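Globin (PDB 5D1V) binds heme as a group II truncated hemoglobin of a thermophilic phototrophic bacterium and probably carries or otherwise handles oxygen. Local coordinates at residues R26-R32 and A87-H91; P79-R85 and A117-R123. All coordinates share one frame; numbering follows the deposited sequence.

Contact 1 (R26-R32 and A87-H91); sequences RVEADPR and AWLEH. With HEM (protoporphyrin IX containing Fe), chain C.
The imidazole of His91 is claimed at both nitrogens, by an arginine on one and a carboxylate on the other. Arg26 comes side-on and directs NE and NH2 at the single atom ND1; NE lies 2.9 Å from ND1 and is tilted out of the ring plane, whereas NH2 makes a longer bond almost within it. The bend of the arginine chain at chi3 (68°) folds the guanidinium back to this nitrogen, and Arg26 CB rests over a face of the ring in a CH-pi contact. With ND1 accepting, NE2 donates a hydrogen bond to Asp30 OD2 at 2.7 Å, nearly straight at 163°, with carboxylate and ring planes perpendicular. Held at both nitrogens, the ring has its rotation fixed.

Asp30 also closes an Asx turn, its OD1 taking the backbone N of Arg32 from above the carboxylate plane and, within a salt bridge, Arg32 NE on the syn lone pair. In the two-over-two globin fold of truncated hemoglobins, this ties the turn after helix 13-28 to helix 82-98, whose Trp88 faces the other way and lays its indole against the heme; its NE1 donates to the iron-bound water, 2.9 Å from that water's O.

Arg32 NH2 forms a salt bridge with Glu90 OE1 at 2.9 Å, in its own guanidinium plane but above that of the carboxylate, while Ala87 CB sits 3.5 Å from CZ, over the centre of the guanidinium. A water joins Arg32 NH1 to the same OE1. Glu90 OE2 forms a long ion pair with Arg26 and a salt bridge with Arg83 of the second subunit, which carries the network into the dimer interface.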
ATOM      1  N   ARG A  26      -0.243  -0.844  16.245  1.00 12.91           N
ATOM      2  CA  ARG A  26       0.312  -1.652  15.177  1.00 13.22           C
ATOM      3  C   ARG A  26       1.804  -1.874  15.373  1.00 20.10           C
ATOM      4  O   ARG A  26       2.289  -2.976  15.201  1.00 18.95           O
ATOM      5  CB  ARG A  26       0.017  -0.984  13.822  1.00 14.64           C
ATOM      6  CG  ARG A  26      -1.460  -0.989  13.552  1.00 17.35           C
ATOM      7  CD  ARG A  26      -1.856  -0.224  12.334  1.00 29.35           C
ATOM      8  NE  ARG A  26      -1.332  -0.940  11.193  1.00 41.45           N
ATOM      9  CZ  ARG A  26      -2.048  -1.600  10.295  1.00 25.22           C
ATOM     10  NH1 ARG A  26      -3.371  -1.624  10.337  1.00 22.53           N
ATOM     11  NH2 ARG A  26      -1.408  -2.226   9.328  1.00 32.32           N
ATOM     12  N   VAL A  27       2.534  -0.831  15.746  1.00 15.62           N
ATOM     13  CA  VAL A  27       3.955  -0.978  16.051  1.00 11.45           C
ATOM     14  C   VAL A  27       4.147  -2.022  17.137  1.00 15.55           C
ATOM     15  O   VAL A  27       4.980  -2.916  17.009  1.00 17.84           O
ATOM     16  CB  VAL A  27       4.567   0.364  16.480  1.00 13.88           C
ATOM     17  CG1 VAL A  27       5.983   0.191  17.006  1.00 20.87           C
ATOM     18  CG2 VAL A  27       4.541   1.306  15.335  1.00 13.16           C
ATOM     19  N   GLU A  28       3.344  -1.952  18.196  1.00 13.77           N
ATOM     20  CA  GLU A  28       3.575  -2.822  19.331  1.00 20.39           C
ATOM     21  C   GLU A  28       3.367  -4.273  18.899  1.00 19.89           C
ATOM     22  O   GLU A  28       4.014  -5.173  19.417  1.00 20.44           O
ATOM     23  CB  GLU A  28       2.660  -2.457  20.505  1.00 29.38           C
ATOM     24  CG  GLU A  28       3.147  -3.060  21.824  1.00 42.53           C
ATOM     25  CD  GLU A  28       2.668  -2.299  23.050  1.00 37.83           C
ATOM     26  OE1 GLU A  28       1.799  -1.407  22.919  1.00 31.34           O
ATOM     27  OE2 GLU A  28       3.174  -2.600  24.146  1.00 36.36           O
ATOM     28  N   ALA A  29       2.472  -4.488  17.936  1.00 16.66           N
ATOM     29  CA  ALA A  29       2.102  -5.844  17.505  1.00 15.73           C
ATOM     30  C   ALA A  29       2.939  -6.360  16.335  1.00 21.14           C
ATOM     31  O   ALA A  29       2.686  -7.459  15.829  1.00 19.78           O
ATOM     32  CB  ALA A  29       0.627  -5.886  17.137  1.00 15.36           C
ATOM     33  N   ASP A  30       3.931  -5.587  15.905  1.00 18.74           N
ATOM     34  CA  ASP A  30       4.737  -5.942  14.742  1.00 17.04           C
ATOM     35  C   ASP A  30       6.183  -6.256  15.111  1.00 17.39           C
ATOM     36  O   ASP A  30       6.960  -5.340  15.377  1.00 15.50           O
ATOM     37  CB  ASP A  30       4.726  -4.797  13.734  1.00 18.38           C
ATOM     38  CG  ASP A  30       5.383  -5.175  12.410  1.00 20.94           C
ATOM     39  OD1 ASP A  30       6.019  -6.250  12.326  1.00 13.06           O
ATOM     40  OD2 ASP A  30       5.267  -4.384  11.450  1.00 20.17           O
ATOM     41  N   PRO A  31       6.564  -7.542  15.075  1.00 14.09           N
ATOM     42  CA  PRO A  31       7.943  -7.895  15.450  1.00 18.48           C
ATOM     43  C   PRO A  31       9.032  -7.279  14.577  1.00 13.75           C
ATOM     44  O   PRO A  31      10.208  -7.309  14.952  1.00 16.55           O
ATOM     45  CB  PRO A  31       7.963  -9.425  15.302  1.00 20.71           C
ATOM     46  CG  PRO A  31       6.564  -9.850  15.396  1.00 26.81           C
ATOM     47  CD  PRO A  31       5.733  -8.739  14.851  1.00 15.25           C
ATOM     48  N   ARG A  32       8.671  -6.765  13.409  1.00 15.11           N
ATOM     49  CA  ARG A  32       9.656  -6.111  12.542  1.00 14.35           C
ATOM     50  C   ARG A  32      10.164  -4.825  13.157  1.00 14.27           C
ATOM     51  O   ARG A  32      11.271  -4.391  12.847  1.00 16.36           O
ATOM     52  CB  ARG A  32       9.055  -5.813  11.172  1.00 13.16           C
ATOM     53  CG  ARG A  32       8.596  -7.036  10.421  1.00 13.02           C
ATOM     54  CD  ARG A  32       7.998  -6.629   9.106  1.00 15.68           C
ATOM     55  NE  ARG A  32       6.682  -6.019   9.270  1.00 17.80           N
ATOM     56  CZ  ARG A  32       5.984  -5.477   8.285  1.00 17.74           C
ATOM     57  NH1 ARG A  32       6.478  -5.434   7.059  1.00 16.69           N
ATOM     58  NH2 ARG A  32       4.791  -4.957   8.529  1.00 12.74           N
ATOM     59  N   ALA A  87       7.714  -1.409   6.855  1.00  8.64           N
ATOM     60  CA  ALA A  87       6.855  -1.690   7.998  1.00  9.59           C
ATOM     61  C   ALA A  87       6.293  -0.398   8.609  1.00 10.87           C
ATOM     62  O   ALA A  87       5.102  -0.298   8.854  1.00  7.99           O
ATOM     63  CB  ALA A  87       7.608  -2.517   9.050  1.00 14.12           C
ATOM     64  N   TRP A  88       7.141   0.608   8.818  1.00 10.60           N
ATOM     65  CA  TRP A  88       6.686   1.872   9.344  1.00 10.44           C
ATOM     66  C   TRP A  88       5.586   2.500   8.463  1.00 10.65           C
ATOM     67  O   TRP A  88       4.512   2.910   8.939  1.00  8.88           O
ATOM     68  CB  TRP A  88       7.886   2.804   9.459  1.00  8.25           C
ATOM     69  CG  TRP A  88       7.622   3.996  10.290  1.00  6.67           C
ATOM     70  CD1 TRP A  88       7.960   4.173  11.597  1.00  7.22           C
ATOM     71  CD2 TRP A  88       6.960   5.200   9.883  1.00  9.25           C
ATOM     72  NE1 TRP A  88       7.571   5.405  12.021  1.00 10.27           N
ATOM     73  CE2 TRP A  88       6.946   6.056  11.004  1.00  9.10           C
ATOM     74  CE3 TRP A  88       6.404   5.654   8.677  1.00 12.40           C
ATOM     75  CZ2 TRP A  88       6.380   7.334  10.966  1.00 10.42           C
ATOM     76  CZ3 TRP A  88       5.835   6.920   8.647  1.00 15.19           C
ATOM     77  CH2 TRP A  88       5.822   7.736   9.792  1.00 10.84           C
ATOM     78  N   LEU A  89       5.845   2.539   7.168  1.00  9.43           N
ATOM     79  CA  LEU A  89       4.936   3.189   6.219  1.00  9.34           C
ATOM     80  C   LEU A  89       3.612   2.434   6.151  1.00 11.60           C
ATOM     81  O   LEU A  89       2.549   3.052   6.108  1.00 12.42           O
ATOM     82  CB  LEU A  89       5.586   3.274   4.850  1.00  8.20           C
ATOM     83  CG  LEU A  89       5.051   4.300   3.882  1.00 25.56           C
ATOM     84  CD1 LEU A  89       5.144   5.706   4.471  1.00 21.37           C
ATOM     85  CD2 LEU A  89       5.879   4.188   2.627  1.00 30.00           C
ATOM     86  N   GLU A  90       3.666   1.102   6.169  1.00  9.61           N
ATOM     87  CA  GLU A  90       2.438   0.302   6.200  1.00  9.79           C
ATOM     88  C   GLU A  90       1.523   0.768   7.335  1.00 11.16           C
ATOM     89  O   GLU A  90       0.313   1.008   7.147  1.00 12.06           O
ATOM     90  CB  GLU A  90       2.756  -1.189   6.368  1.00 10.35           C
ATOM     91  CG  GLU A  90       1.517  -2.056   6.526  1.00 14.22           C
ATOM     92  CD  GLU A  90       1.807  -3.523   6.773  1.00 14.19           C
ATOM     93  OE1 GLU A  90       2.929  -3.984   6.462  1.00 13.20           O
ATOM     94  OE2 GLU A  90       0.882  -4.234   7.227  1.00 13.89           O
ATOM     95  N   HIS A  91       2.099   0.885   8.524  1.00  9.42           N
ATOM     96  CA  HIS A  91       1.283   1.163   9.686  1.00 10.28           C
ATOM     97  C   HIS A  91       0.843   2.611   9.733  1.00  9.38           C
ATOM     98  O   HIS A  91      -0.271   2.890  10.162  1.00 14.39           O
ATOM     99  CB  HIS A  91       2.030   0.769  10.950  1.00 10.92           C
ATOM    100  CG  HIS A  91       2.338  -0.692  11.003  1.00 11.61           C
ATOM    101  ND1 HIS A  91       1.417  -1.654  10.653  1.00 16.22           N
ATOM    102  CD2 HIS A  91       3.461  -1.357  11.357  1.00 12.56           C
ATOM    103  CE1 HIS A  91       1.962  -2.848  10.779  1.00 14.74           C
ATOM    104  NE2 HIS A  91       3.202  -2.694  11.202  1.00 16.37           N
TER
HETATM  105  CHA HEM C 201      11.127   8.289  17.222  1.00 10.28           C
HETATM  106  CHB HEM C 201       8.975  10.432  13.431  1.00 11.58           C
HETATM  107  CHC HEM C 201      10.428   6.753  10.577  1.00 11.04           C
HETATM  108  CHD HEM C 201      11.470   4.250  14.598  1.00 11.20           C
HETATM  109  C1A HEM C 201      10.468   9.206  16.445  1.00 11.53           C
HETATM  110  C2A HEM C 201      10.064  10.541  16.855  1.00 12.40           C
HETATM  111  C3A HEM C 201       9.480  11.133  15.804  1.00 11.45           C
HETATM  112  C4A HEM C 201       9.497  10.188  14.688  1.00  9.78           C
HETATM  113  CMA HEM C 201       8.845  12.550  15.662  1.00 11.11           C
HETATM  114  CAA HEM C 201      10.311  11.129  18.263  1.00 12.25           C
HETATM  115  CBA HEM C 201      11.514  12.078  18.136  1.00 14.95           C
HETATM  116  CGA HEM C 201      11.915  12.536  19.527  1.00 17.51           C
HETATM  117  O1A HEM C 201      12.420  11.710  20.324  1.00 29.44           O
HETATM  118  O2A HEM C 201      11.748  13.732  19.844  1.00 13.29           O
HETATM  119  C1B HEM C 201       9.194   9.631  12.319  1.00 10.49           C
HETATM  120  C2B HEM C 201       8.821   9.931  10.955  1.00  7.91           C
HETATM  121  C3B HEM C 201       9.251   8.906  10.186  1.00  9.98           C
HETATM  122  C4B HEM C 201       9.866   7.931  11.027  1.00 11.84           C
HETATM  123  CMB HEM C 201       8.073  11.214  10.517  1.00 10.39           C
HETATM  124  CAB HEM C 201       9.134   8.655   8.667  1.00 13.51           C
HETATM  125  CBB HEM C 201       8.259   9.375   7.964  1.00 24.84           C
HETATM  126  C1C HEM C 201      10.817   5.728  11.404  1.00  7.48           C
HETATM  127  C2C HEM C 201      11.223   4.391  10.996  1.00  9.18           C
HETATM  128  C3C HEM C 201      11.513   3.727  12.143  1.00 12.62           C
HETATM  129  C4C HEM C 201      11.278   4.587  13.277  1.00 11.25           C
HETATM  130  CMC HEM C 201      11.318   3.920   9.515  1.00  7.59           C
HETATM  131  CAC HEM C 201      11.940   2.267  12.296  1.00 13.37           C
HETATM  132  CBC HEM C 201      11.496   1.457  11.341  1.00 30.69           C
HETATM  133  C1D HEM C 201      11.534   5.129  15.656  1.00  9.72           C
HETATM  134  C2D HEM C 201      11.973   4.833  17.016  1.00 11.85           C
HETATM  135  C3D HEM C 201      11.888   5.968  17.735  1.00 10.17           C
HETATM  136  C4D HEM C 201      11.382   7.001  16.853  1.00  9.52           C
HETATM  137  CMD HEM C 201      12.467   3.461  17.499  1.00 10.03           C
HETATM  138  CAD HEM C 201      12.239   6.176  19.216  1.00 17.77           C
HETATM  139  CBD HEM C 201      10.952   6.043  20.017  1.00 31.62           C
HETATM  140  CGD HEM C 201      11.182   6.273  21.481  1.00 26.17           C
HETATM  141  O1D HEM C 201      10.278   5.894  22.269  1.00 25.73           O
HETATM  142  O2D HEM C 201      12.260   6.811  21.856  1.00 27.56           O
HETATM  143  NA  HEM C 201      10.119   9.037  15.110  1.00  9.46           N
HETATM  144  NB  HEM C 201       9.834   8.409  12.325  1.00 10.78           N
HETATM  145  NC  HEM C 201      10.898   5.807  12.782  1.00 11.14           N
HETATM  146  ND  HEM C 201      11.191   6.455  15.611  1.00 12.06           N
HETATM  147 FE   HEM C 201      10.486   7.387  13.958  1.00  9.58          FE
HETATM  148  O   HOH W   1       5.335  -3.653   5.075  1.00 15.20           O
HETATM  149  O   HOH W   2       8.524   6.651  14.482  1.00 10.82           O

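Contact 2 (P79-R85 and A117-R123). With HEM (protoporphyrin IX containing Fe), chain C.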
ATOM      1  N   PRO A  79      18.972   0.653  13.296  1.00 10.18           N
ATOM      2  CA  PRO A  79      19.300   0.207  11.929  1.00 10.84           C
ATOM      3  C   PRO A  79      18.050   0.153  11.052  1.00 13.57           C
ATOM      4  O   PRO A  79      17.159  -0.680  11.292  1.00 11.67           O
ATOM      5  CB  PRO A  79      19.893  -1.187  12.136  1.00 13.74           C
ATOM      6  CG  PRO A  79      20.350  -1.206  13.564  1.00 23.25           C
ATOM      7  CD  PRO A  79      19.401  -0.326  14.312  1.00 10.95           C
ATOM      8  N   ILE A  80      17.969   1.049  10.072  1.00 12.50           N
ATOM      9  CA  ILE A  80      16.747   1.206   9.283  1.00  9.83           C
ATOM     10  C   ILE A  80      17.086   0.987   7.842  1.00  8.58           C
ATOM     11  O   ILE A  80      17.819   1.775   7.242  1.00 10.33           O
ATOM     12  CB  ILE A  80      16.120   2.576   9.471  1.00 11.32           C
ATOM     13  CG1 ILE A  80      15.685   2.757  10.918  1.00 11.66           C
ATOM     14  CG2 ILE A  80      14.920   2.731   8.559  1.00 13.62           C
ATOM     15  CD1 ILE A  80      15.209   4.177  11.206  1.00 13.43           C
ATOM     16  N   GLY A  81      16.544  -0.094   7.295  1.00 11.86           N
ATOM     17  CA  GLY A  81      16.716  -0.415   5.895  1.00 15.83           C
ATOM     18  C   GLY A  81      15.336  -0.467   5.250  1.00 10.74           C
ATOM     19  O   GLY A  81      14.361  -0.067   5.877  1.00 10.86           O
ATOM     20  N   PRO A  82      15.251  -0.979   4.016  1.00 10.69           N
ATOM     21  CA  PRO A  82      13.992  -1.103   3.286  1.00 13.08           C
ATOM     22  C   PRO A  82      12.890  -1.839   4.086  1.00 17.39           C
ATOM     23  O   PRO A  82      11.714  -1.434   4.051  1.00 15.98           O
ATOM     24  CB  PRO A  82      14.399  -1.898   2.037  1.00 13.76           C
ATOM     25  CG  PRO A  82      15.825  -1.550   1.836  1.00 21.90           C
ATOM     26  CD  PRO A  82      16.391  -1.453   3.214  1.00 19.70           C
ATOM     27  N   ARG A  83      13.252  -2.866   4.844  1.00 11.53           N
ATOM     28  CA  ARG A  83      12.233  -3.655   5.558  1.00 13.61           C
ATOM     29  C   ARG A  83      11.586  -2.849   6.690  1.00 10.67           C
ATOM     30  O   ARG A  83      10.380  -2.932   6.930  1.00 11.16           O
ATOM     31  CB  ARG A  83      12.851  -4.932   6.123  1.00 20.63           C
ATOM     32  CG  ARG A  83      13.406  -5.849   5.060  1.00 34.37           C
ATOM     33  CD  ARG A  83      14.115  -7.048   5.677  1.00 49.01           C
ATOM     34  NE  ARG A  83      13.189  -8.144   5.956  1.00 61.21           N
ATOM     35  CZ  ARG A  83      13.561  -9.404   6.177  1.00 70.78           C
ATOM     36  NH1 ARG A  83      14.848  -9.735   6.155  1.00 69.58           N
ATOM     37  NH2 ARG A  83      12.644 -10.337   6.419  1.00 75.06           N
ATOM     38  N   GLU A  84      12.392  -2.047   7.363  1.00  9.24           N
ATOM     39  CA  GLU A  84      11.904  -1.219   8.456  1.00  8.08           C
ATOM     40  C   GLU A  84      11.109  -0.031   7.893  1.00  9.99           C
ATOM     41  O   GLU A  84      10.075   0.384   8.437  1.00  9.59           O
ATOM     42  CB  GLU A  84      13.080  -0.727   9.314  1.00 13.57           C
ATOM     43  CG  GLU A  84      13.749  -1.780  10.171  1.00 15.51           C
ATOM     44  CD  GLU A  84      14.641  -2.724   9.393  1.00 15.06           C
ATOM     45  OE1 GLU A  84      15.268  -2.301   8.399  1.00 14.41           O
ATOM     46  OE2 GLU A  84      14.738  -3.922   9.760  1.00 15.45           O
ATOM     47  N   ARG A  85      11.589   0.524   6.788  1.00 12.67           N
ATOM     48  CA  ARG A  85      10.870   1.595   6.103  1.00 10.67           C
ATOM     49  C   ARG A  85       9.471   1.130   5.741  1.00 10.38           C
ATOM     50  O   ARG A  85       8.466   1.832   5.996  1.00  9.56           O
ATOM     51  CB  ARG A  85      11.636   2.013   4.836  1.00 10.70           C
ATOM     52  CG  ARG A  85      11.000   3.103   3.969  1.00 10.67           C
ATOM     53  CD  ARG A  85      11.530   3.009   2.532  1.00 17.45           C
ATOM     54  NE  ARG A  85      11.332   1.667   1.967  1.00 16.33           N
ATOM     55  CZ  ARG A  85      12.023   1.151   0.953  1.00 12.61           C
ATOM     56  NH1 ARG A  85      12.971   1.848   0.344  1.00 12.40           N
ATOM     57  NH2 ARG A  85      11.752  -0.074   0.522  1.00 22.73           N
ATOM     58  N   ALA A 117      10.076   8.640   5.300  1.00  8.91           N
ATOM     59  CA  ALA A 117      10.435   7.256   5.614  1.00  9.37           C
ATOM     60  C   ALA A 117      11.633   6.798   4.780  1.00  9.17           C
ATOM     61  O   ALA A 117      12.505   6.124   5.285  1.00 10.87           O
ATOM     62  CB  ALA A 117       9.270   6.331   5.398  1.00  9.25           C
ATOM     63  N   GLN A 118      11.644   7.133   3.498  1.00  7.81           N
ATOM     64  CA  GLN A 118      12.778   6.823   2.622  1.00  9.53           C
ATOM     65  C   GLN A 118      14.037   7.501   3.125  1.00 10.55           C
ATOM     66  O   GLN A 118      15.092   6.852   3.275  1.00  9.53           O
ATOM     67  CB  GLN A 118      12.471   7.247   1.180  1.00 10.79           C
ATOM     68  CG  GLN A 118      13.601   7.023   0.184  1.00 26.80           C
ATOM     69  CD  GLN A 118      13.844   5.550  -0.177  1.00 31.23           C
ATOM     70  OE1 GLN A 118      13.154   4.647   0.297  1.00 22.85           O
ATOM     71  NE2 GLN A 118      14.819   5.317  -1.058  1.00 32.02           N
ATOM     72  N   ALA A 119      13.932   8.797   3.394  1.00 11.00           N
ATOM     73  CA  ALA A 119      15.088   9.581   3.831  1.00  9.48           C
ATOM     74  C   ALA A 119      15.628   9.215   5.240  1.00  7.72           C
ATOM     75  O   ALA A 119      16.717   9.661   5.628  1.00 10.43           O
ATOM     76  CB  ALA A 119      14.726  11.042   3.782  1.00 12.56           C
ATOM     77  N   MET A 120      14.883   8.438   6.009  1.00  6.75           N
ATOM     78  CA  MET A 120      15.311   8.018   7.331  1.00  9.37           C
ATOM     79  C   MET A 120      16.250   6.811   7.262  1.00  8.84           C
ATOM     80  O   MET A 120      16.913   6.467   8.239  1.00  9.76           O
ATOM     81  CB  MET A 120      14.099   7.669   8.184  1.00 10.42           C
ATOM     82  CG  MET A 120      14.267   7.966   9.628  1.00  9.79           C
ATOM     83  SD  MET A 120      14.283   9.745   9.913  1.00 11.73           S
ATOM     84  CE  MET A 120      12.536  10.110   9.902  1.00 14.95           C
ATOM     85  N   MET A 121      16.279   6.124   6.135  1.00  8.23           N
ATOM     86  CA  MET A 121      17.056   4.894   6.066  1.00  9.33           C
ATOM     87  C   MET A 121      18.531   5.204   6.288  1.00 12.30           C
ATOM     88  O   MET A 121      19.042   6.219   5.797  1.00  9.68           O
ATOM     89  CB  MET A 121      16.904   4.178   4.723  1.00 11.57           C
ATOM     90  CG  MET A 121      15.503   3.640   4.489  1.00 11.07           C
ATOM     91  SD  MET A 121      15.365   2.436   3.146  1.00 15.49           S
ATOM     92  CE  MET A 121      17.003   1.765   2.951  1.00 38.58           C
ATOM     93  N   ASN A 122      19.218   4.279   6.951  1.00 11.07           N
ATOM     94  CA  ASN A 122      20.619   4.474   7.261  1.00 11.95           C
ATOM     95  C   ASN A 122      21.498   3.227   7.096  1.00 13.46           C
ATOM     96  O   ASN A 122      22.697   3.286   7.376  1.00 14.45           O
ATOM     97  CB  ASN A 122      20.729   5.028   8.676  1.00 12.13           C
ATOM     98  CG  ASN A 122      20.080   4.128   9.708  1.00 12.74           C
ATOM     99  OD1 ASN A 122      20.199   2.916   9.628  1.00 13.72           O
ATOM    100  ND2 ASN A 122      19.380   4.731  10.687  1.00 12.45           N
ATOM    101  N   ARG A 123      20.940   2.112   6.625  1.00 13.93           N
ATOM    102  CA  ARG A 123      21.729   0.879   6.446  1.00 15.71           C
ATOM    103  C   ARG A 123      21.221   0.081   5.253  1.00 22.94           C
ATOM    104  O   ARG A 123      20.021  -0.194   5.194  1.00 23.90           O
ATOM    105  CB  ARG A 123      21.663   0.003   7.696  1.00 16.90           C
ATOM    106  CG  ARG A 123      22.421  -1.320   7.556  1.00 49.57           C
ATOM    107  CD  ARG A 123      23.560  -1.440   8.558  1.00 55.19           C
ATOM    108  NE  ARG A 123      24.644  -2.320   8.101  1.00 63.09           N
ATOM    109  CZ  ARG A 123      25.633  -1.956   7.276  1.00 57.69           C
ATOM    110  NH1 ARG A 123      25.702  -0.720   6.777  1.00 44.25           N
ATOM    111  NH2 ARG A 123      26.566  -2.841   6.941  1.00 57.92           N
TER
HETATM  112  CHA HEM C 201      11.127   8.289  17.222  1.00 10.28           C
HETATM  113  CHB HEM C 201       8.975  10.432  13.431  1.00 11.58           C
HETATM  114  CHC HEM C 201      10.428   6.753  10.577  1.00 11.04           C
HETATM  115  CHD HEM C 201      11.470   4.250  14.598  1.00 11.20           C
HETATM  116  C1A HEM C 201      10.468   9.206  16.445  1.00 11.53           C
HETATM  117  C2A HEM C 201      10.064  10.541  16.855  1.00 12.40           C
HETATM  118  C3A HEM C 201       9.480  11.133  15.804  1.00 11.45           C
HETATM  119  C4A HEM C 201       9.497  10.188  14.688  1.00  9.78           C
HETATM  120  CMA HEM C 201       8.845  12.550  15.662  1.00 11.11           C
HETATM  121  CAA HEM C 201      10.311  11.129  18.263  1.00 12.25           C
HETATM  122  CBA HEM C 201      11.514  12.078  18.136  1.00 14.95           C
HETATM  123  CGA HEM C 201      11.915  12.536  19.527  1.00 17.51           C
HETATM  124  O1A HEM C 201      12.420  11.710  20.324  1.00 29.44           O
HETATM  125  O2A HEM C 201      11.748  13.732  19.844  1.00 13.29           O
HETATM  126  C1B HEM C 201       9.194   9.631  12.319  1.00 10.49           C
HETATM  127  C2B HEM C 201       8.821   9.931  10.955  1.00  7.91           C
HETATM  128  C3B HEM C 201       9.251   8.906  10.186  1.00  9.98           C
HETATM  129  C4B HEM C 201       9.866   7.931  11.027  1.00 11.84           C
HETATM  130  CMB HEM C 201       8.073  11.214  10.517  1.00 10.39           C
HETATM  131  CAB HEM C 201       9.134   8.655   8.667  1.00 13.51           C
HETATM  132  CBB HEM C 201       8.259   9.375   7.964  1.00 24.84           C
HETATM  133  C1C HEM C 201      10.817   5.728  11.404  1.00  7.48           C
HETATM  134  C2C HEM C 201      11.223   4.391  10.996  1.00  9.18           C
HETATM  135  C3C HEM C 201      11.513   3.727  12.143  1.00 12.62           C
HETATM  136  C4C HEM C 201      11.278   4.587  13.277  1.00 11.25           C
HETATM  137  CMC HEM C 201      11.318   3.920   9.515  1.00  7.59           C
HETATM  138  CAC HEM C 201      11.940   2.267  12.296  1.00 13.37           C
HETATM  139  CBC HEM C 201      11.496   1.457  11.341  1.00 30.69           C
HETATM  140  C1D HEM C 201      11.534   5.129  15.656  1.00  9.72           C
HETATM  141  C2D HEM C 201      11.973   4.833  17.016  1.00 11.85           C
HETATM  142  C3D HEM C 201      11.888   5.968  17.735  1.00 10.17           C
HETATM  143  C4D HEM C 201      11.382   7.001  16.853  1.00  9.52           C
HETATM  144  CMD HEM C 201      12.467   3.461  17.499  1.00 10.03           C
HETATM  145  CAD HEM C 201      12.239   6.176  19.216  1.00 17.77           C
HETATM  146  CBD HEM C 201      10.952   6.043  20.017  1.00 31.62           C
HETATM  147  CGD HEM C 201      11.182   6.273  21.481  1.00 26.17           C
HETATM  148  O1D HEM C 201      10.278   5.894  22.269  1.00 25.73           O
HETATM  149  O2D HEM C 201      12.260   6.811  21.856  1.00 27.56           O
HETATM  150  NA  HEM C 201      10.119   9.037  15.110  1.00  9.46           N
HETATM  151  NB  HEM C 201       9.834   8.409  12.325  1.00 10.78           N
HETATM  152  NC  HEM C 201      10.898   5.807  12.782  1.00 11.14           N
HETATM  153  ND  HEM C 201      11.191   6.455  15.611  1.00 12.06           N
HETATM  154 FE   HEM C 201      10.486   7.387  13.958  1.00  9.58          FE
HETATM  155  O   HOH W   2       8.524   6.651  14.482  1.00 10.82           O
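Ile80 O accepts two backbone bonds from the chain end, from Asn122 N at 2.9 Å, in the carbonyl plane, and from Arg123 N at 3.2 Å, well above it. The amide of the same residue is answered by a side chain: Ile80 N donates to Asn122 OD1 at 2.9 Å and 173°. Asn122 can reach back this way because CG stands between its own backbone N and carbonyl carbon (chi1 57°), and its ND2 is held in turn by Phe78 O. Both polar backbone atoms of Ile80 are thereby satisfied, while its CD1 turns to the heme, 3.8 Å from C3C.

Beside these bonds, Met121 sets SD against the backbone between Gly81 and Pro82 and CG near Ile80 CG2; its methyl comes unusually close to Pro82 CD, and the exact position of that methyl is doubtful. Arg85 runs alongside Gln118, their flat groups nearly coplanar, and NH1 gives a 2.8 Å bond to a lone pair of OE1. Its CG packs on Ala117, and the sulfur of Met121 lies obliquely near NH1. Shortening Arg85 to an alanine would probably leave Gln118 OE1 without this donor and uncover the flank of Met121.

Gly81 is the N-cap of helix 82-98, and Glu84 OE1 takes the Gly81 amide at 2.8 Å, the half of a capping box that a glycine N-cap can make. Met120, bent at chi2 and chi3, brings CE to 3.5 Å from heme C3B and also touches His75, the axial ligand of the iron. The contact thus joins the start of helix 82-98 to the C-terminal part of helix 105-119 and the tail beyond it, beside the heme, with Met120 leaning on helix 71-74.

From the N terminus, helix 13-28 leads into the turn at 26-32, which waits until 87-91 for its partner, so contact 1 closes a loop that takes in helices 42-55, 61-66 and 71-74. Segment 79-85 falls inside that loop but pairs with 117-123 outside it, so contact 2, closing its own loop round helices 82-98 and 105-119, crosses contact 1 rather than nesting in it. Helix 82-98 serves both: its start meets the end of helix 105-119 and the tail after it, and its next turns meet the early part of the chain. The contacts adjoin where Leu89 CD1 packs on Ala117 CB at 4.3 Å, and both reach the heme.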